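Local structure of inorganic pyrophosphatase (Ehrlichia chaffeensis, 3LO0) at residues I37-E42 with I107-V112; I43-C48 with V95-P100. The protein probably catalyses the magnesium-dependent hydrolysis of inorganic pyrophosphate to two phosphate ions, working in the cytoplasm as a homohexamer. All blocks are in the same frame, centred on the assembly; numbering follows the deposited sequence.

Overall arrangement
Contact 1 lies in the curled beta sheet of the pyrophosphatase fold and contact 2 in the loops that leave it, with centres about 13 Å apart. Contact 1 pairs strands 37-41 and 106-118; contact 2 joins the loops following strands 37-41 and 92-95, inside the chain loop that contact 1 closes. Val95 links them, its CG2 packing 4.0 Å from Val39 CG1 and its CG1 on the methyl of Ala109. Predicted active-site residues sit on other strands of the same sheet: the side chain of Ile41 is about 6 Å from that of Tyr77, a predicted substrate-binding residue, and that of Val39 about 8 Å from that of Asp92, a predicted magnesium ligand. Both contacts touch a second subunit.

Contact 1: I37-E42 with I107-V112; sequences INVIIE and IRARPV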
# COMPACT_ATOMS: atom_id res chain seq x y z
N ILE A 37 -26.47 -12.61 -6.26
CA ILE A 37 -26.56 -11.28 -6.76
C ILE A 37 -25.22 -10.82 -7.34
O ILE A 37 -24.14 -11.16 -6.83
CB ILE A 37 -27.01 -10.33 -5.65
CG1 ILE A 37 -26.16 -10.45 -4.39
CG2 ILE A 37 -28.54 -10.57 -5.29
CD1 ILE A 37 -26.36 -9.26 -3.39
N ASN A 38 -25.31 -10.04 -8.40
CA ASN A 38 -24.18 -9.31 -8.88
C ASN A 38 -24.07 -8.03 -8.10
O ASN A 38 -25.05 -7.28 -7.95
CB ASN A 38 -24.27 -9.00 -10.35
CG ASN A 38 -24.21 -10.22 -11.22
OD1 ASN A 38 -23.48 -11.17 -10.93
ND2 ASN A 38 -24.97 -10.20 -12.31
N VAL A 39 -22.87 -7.74 -7.61
CA VAL A 39 -22.66 -6.48 -6.94
C VAL A 39 -21.56 -5.69 -7.64
O VAL A 39 -20.45 -6.21 -7.86
CB VAL A 39 -22.29 -6.72 -5.46
CG1 VAL A 39 -22.16 -5.36 -4.73
CG2 VAL A 39 -23.30 -7.67 -4.79
N ILE A 40 -21.86 -4.45 -8.00
CA ILE A 40 -20.85 -3.54 -8.55
C ILE A 40 -20.23 -2.83 -7.40
O ILE A 40 -20.92 -2.14 -6.66
CB ILE A 40 -21.43 -2.51 -9.52
CG1 ILE A 40 -21.88 -3.23 -10.78
CG2 ILE A 40 -20.33 -1.45 -9.86
CD1 ILE A 40 -22.36 -2.33 -11.91
N ILE A 41 -18.93 -3.04 -7.21
CA ILE A 41 -18.21 -2.43 -6.10
C ILE A 41 -17.93 -0.95 -6.37
O ILE A 41 -17.46 -0.57 -7.47
CB ILE A 41 -16.90 -3.18 -5.76
CG1 ILE A 41 -17.16 -4.65 -5.34
CG2 ILE A 41 -16.16 -2.47 -4.62
CD1 ILE A 41 -18.16 -4.78 -4.18
N GLU A 42 -18.25 -0.13 -5.39
CA GLU A 42 -17.98 1.29 -5.43
C GLU A 42 -16.77 1.70 -4.60
O GLU A 42 -15.99 2.56 -5.03
CB GLU A 42 -19.18 2.08 -4.93
CG GLU A 42 -20.31 2.08 -5.90
CD GLU A 42 -21.54 2.69 -5.31
OE1 GLU A 42 -21.99 2.17 -4.25
OE2 GLU A 42 -22.07 3.66 -5.91
N ILE A 107 -18.71 -8.40 -8.59
CA ILE A 107 -18.52 -9.65 -7.86
C ILE A 107 -19.85 -10.38 -7.66
O ILE A 107 -20.89 -9.80 -7.33
CB ILE A 107 -17.77 -9.44 -6.54
CG1 ILE A 107 -17.44 -10.78 -5.85
CG2 ILE A 107 -18.55 -8.49 -5.64
CD1 ILE A 107 -16.42 -10.64 -4.66
N ARG A 108 -19.80 -11.69 -7.89
CA ARG A 108 -20.94 -12.54 -7.64
C ARG A 108 -20.97 -12.89 -6.15
O ARG A 108 -19.96 -13.44 -5.57
CB ARG A 108 -20.81 -13.80 -8.46
CG ARG A 108 -20.76 -13.56 -9.95
CD ARG A 108 -20.38 -14.86 -10.66
NE ARG A 108 -18.94 -15.10 -10.54
CZ ARG A 108 -18.29 -16.12 -11.11
NH1 ARG A 108 -18.95 -17.02 -11.83
NH2 ARG A 108 -16.97 -16.23 -10.95
N ALA A 109 -22.06 -12.51 -5.50
CA ALA A 109 -22.17 -12.64 -4.06
C ALA A 109 -23.47 -13.30 -3.67
O ALA A 109 -24.35 -13.51 -4.50
CB ALA A 109 -22.05 -11.28 -3.38
N ARG A 110 -23.56 -13.65 -2.40
CA ARG A 110 -24.84 -14.15 -1.89
C ARG A 110 -25.13 -13.50 -0.57
O ARG A 110 -24.25 -13.37 0.29
CB ARG A 110 -24.90 -15.67 -1.81
CG ARG A 110 -23.82 -16.33 -1.03
CD ARG A 110 -23.99 -17.89 -1.09
NE ARG A 110 -22.89 -18.48 -0.34
CZ ARG A 110 -22.81 -18.47 1.00
NH1 ARG A 110 -21.74 -18.98 1.59
NH2 ARG A 110 -23.80 -17.98 1.74
N PRO A 111 -26.36 -13.02 -0.44
CA PRO A 111 -26.73 -12.32 0.75
C PRO A 111 -26.80 -13.28 1.92
O PRO A 111 -27.16 -14.45 1.73
CB PRO A 111 -28.13 -11.80 0.46
CG PRO A 111 -28.64 -12.70 -0.58
CD PRO A 111 -27.53 -13.28 -1.30
N VAL A 112 -26.46 -12.79 3.10
CA VAL A 112 -26.61 -13.57 4.31
C VAL A 112 -27.38 -12.86 5.40
O VAL A 112 -27.62 -13.45 6.46
CB VAL A 112 -25.26 -14.04 4.83
CG1 VAL A 112 -24.60 -14.94 3.76
CG2 VAL A 112 -24.36 -12.86 5.20
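Ile37 and Val39 each exchange a pair of backbone hydrogen bonds with Ala109 and Ile107, respectively, making an antiparallel ladder in the curled core sheet. In the first pair Ala109 N reaches Ile37 O at 2.8 Å, and in the second Val39 N donates to Ile107 O at 2.9 Å. On the face carrying these four residues, CG2 of Val39 lies 4.1 Å from the methyl of Ala109, whose small side chain leaves room for the larger Val39. The CG2 methyl of Ile107 sits between the backbone N and carbonyl carbon, 3.7 Å from Val39 O and 4.0 Å from CD1 of Ile41, whose side chain crosses it. Farther along, Ile37 CG1 approaches the ring of Pro111 at CD.

Asn38 and Arg108, the non-hydrogen-bonded pair, run side by side on the other face. OD1 of Asn38 rests 3.8 Å from Arg108 CG, while its ND2 donates to Thr28 O. Arg108 reaches a second subunit, packing on Val63 there and making a long, weak ion pair with Asp64. Apolar side chains, branched ones beside an alanine and a proline, thus line one buried face, whereas the other accommodates an amide and a charge at a subunit boundary.

Contact 2: I43-C48 with V95-P100; sequences ISQNSC and VASRFP
Gln45 bridges to Ser97 and Pro100 where two loops of the pyrophosphatase beta core meet, one leading from strand 37-41 to strand 50-55 and the other from strand 92-95 to strand 106-118. With no regular helix or strand here, a long amide side chain suits the task of spanning them.

The polar grip is made by both polar atoms of that amide. NE2 donates to Ser97 O at 2.9 Å, arriving above the carbonyl plane, 52° out of it. OE1 accepts a weak bond from Ser97 N and a much shorter one, 2.7 Å, from a water, which in turn weakly accepts the same Ser97 N-H. The firm bond from NE2 and the weak one to OE1, both to Ser97, together with the water, probably limit rotation of the buried amide. The chain is extended beyond CG (chi2 -177°), which carries the amide across to Ser97.

Pro100 offers a compact, rigid ring, puckered at CG, with no backbone N-H. Its CG is in van der Waals contact with Gln45 O at 3.5 Å, while apolar contact comes from its CB against Ser44 CB at 4.0 Å and its CA against Gln45 CG, also at 4.0 Å.

Farther out, Asn76 accepts from Gln45 N through OD1, and Ser44 OG is bonded to Val101 O. Arg98 forms a salt bridge with Asp136 and also binds Leu67 O of a second subunit, tying this loop to the hexamer. Within the loops, Ser47 OG donates to Ser44 O, and the Ser97 hydroxyl, lying between its own backbone N and carbonyl carbon (chi1 74°), donates to Phe99 O at 2.6 Å.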
# COMPACT_ATOMS: atom_id res chain seq x y z
N ILE A 43 -16.66 1.09 -3.41
CA ILE A 43 -15.61 1.41 -2.45
C ILE A 43 -15.00 0.10 -1.92
O ILE A 43 -15.72 -0.79 -1.44
CB ILE A 43 -16.22 2.18 -1.23
CG1 ILE A 43 -16.89 3.47 -1.73
CG2 ILE A 43 -15.16 2.46 -0.18
CD1 ILE A 43 -17.70 4.18 -0.71
N SER A 44 -13.68 0.03 -1.95
CA SER A 44 -12.94 -1.17 -1.54
C SER A 44 -12.88 -1.22 -0.03
O SER A 44 -12.73 -0.18 0.58
CB SER A 44 -11.53 -1.11 -2.12
OG SER A 44 -11.55 -0.99 -3.52
N GLN A 45 -12.92 -2.39 0.58
CA GLN A 45 -12.73 -2.45 2.03
C GLN A 45 -11.30 -2.07 2.37
O GLN A 45 -10.39 -2.23 1.57
CB GLN A 45 -13.06 -3.84 2.62
CG GLN A 45 -12.14 -4.95 2.26
CD GLN A 45 -12.60 -6.31 2.84
OE1 GLN A 45 -13.80 -6.62 2.95
NE2 GLN A 45 -11.63 -7.13 3.16
N ASN A 46 -11.14 -1.55 3.58
CA ASN A 46 -9.85 -1.12 4.07
C ASN A 46 -9.17 -0.09 3.11
O ASN A 46 -7.93 -0.05 2.96
CB ASN A 46 -8.95 -2.35 4.33
CG ASN A 46 -9.65 -3.50 5.06
OD1 ASN A 46 -9.28 -4.68 4.85
ND2 ASN A 46 -10.65 -3.20 5.89
N SER A 47 -9.98 0.72 2.43
CA SER A 47 -9.46 1.83 1.61
C SER A 47 -9.45 3.12 2.40
O SER A 47 -10.07 3.22 3.46
CB SER A 47 -10.33 2.01 0.36
OG SER A 47 -11.68 2.37 0.68
N CYS A 48 -8.80 4.15 1.85
CA CYS A 48 -8.84 5.51 2.43
C CYS A 48 -10.30 5.98 2.55
O CYS A 48 -11.15 5.42 1.91
CB CYS A 48 -8.03 6.48 1.56
SG CYS A 48 -6.21 5.98 1.35
N VAL A 95 -20.03 -6.43 0.84
CA VAL A 95 -19.52 -7.75 0.52
C VAL A 95 -18.27 -8.00 1.34
O VAL A 95 -17.26 -7.37 1.13
CB VAL A 95 -19.21 -7.93 -0.96
CG1 VAL A 95 -18.86 -9.41 -1.26
CG2 VAL A 95 -20.41 -7.44 -1.84
N ALA A 96 -18.35 -8.91 2.29
CA ALA A 96 -17.17 -9.29 3.07
C ALA A 96 -16.23 -10.05 2.16
O ALA A 96 -16.65 -10.81 1.30
CB ALA A 96 -17.60 -10.15 4.27
N SER A 97 -14.92 -9.81 2.29
CA SER A 97 -13.99 -10.53 1.48
C SER A 97 -12.61 -10.64 2.16
O SER A 97 -12.35 -9.96 3.14
CB SER A 97 -13.90 -9.90 0.09
OG SER A 97 -13.19 -8.70 0.12
N ARG A 98 -11.75 -11.51 1.65
CA ARG A 98 -10.43 -11.72 2.25
C ARG A 98 -9.46 -10.62 1.81
O ARG A 98 -8.44 -10.36 2.48
CB ARG A 98 -9.84 -13.09 1.83
CG ARG A 98 -10.55 -14.34 2.31
CD ARG A 98 -9.68 -15.65 2.07
NE ARG A 98 -9.71 -16.18 0.69
CZ ARG A 98 -8.68 -16.27 -0.16
NH1 ARG A 98 -7.46 -15.86 0.16
NH2 ARG A 98 -8.86 -16.79 -1.36
N PHE A 99 -9.76 -10.01 0.66
CA PHE A 99 -8.92 -8.95 0.07
C PHE A 99 -9.83 -7.87 -0.53
O PHE A 99 -10.94 -8.18 -0.97
CB PHE A 99 -8.05 -9.52 -1.04
CG PHE A 99 -7.05 -10.52 -0.55
CD1 PHE A 99 -5.92 -10.09 0.15
CD2 PHE A 99 -7.26 -11.87 -0.71
CE1 PHE A 99 -4.99 -11.01 0.64
CE2 PHE A 99 -6.32 -12.81 -0.23
CZ PHE A 99 -5.21 -12.37 0.45
N PRO A 100 -9.35 -6.62 -0.58
CA PRO A 100 -10.19 -5.57 -1.21
C PRO A 100 -10.46 -5.88 -2.67
O PRO A 100 -9.62 -6.44 -3.35
CB PRO A 100 -9.33 -4.30 -1.10
CG PRO A 100 -8.35 -4.57 -0.01
CD PRO A 100 -8.12 -6.07 0.01
O HOH W 1 -14.92 -7.82 5.08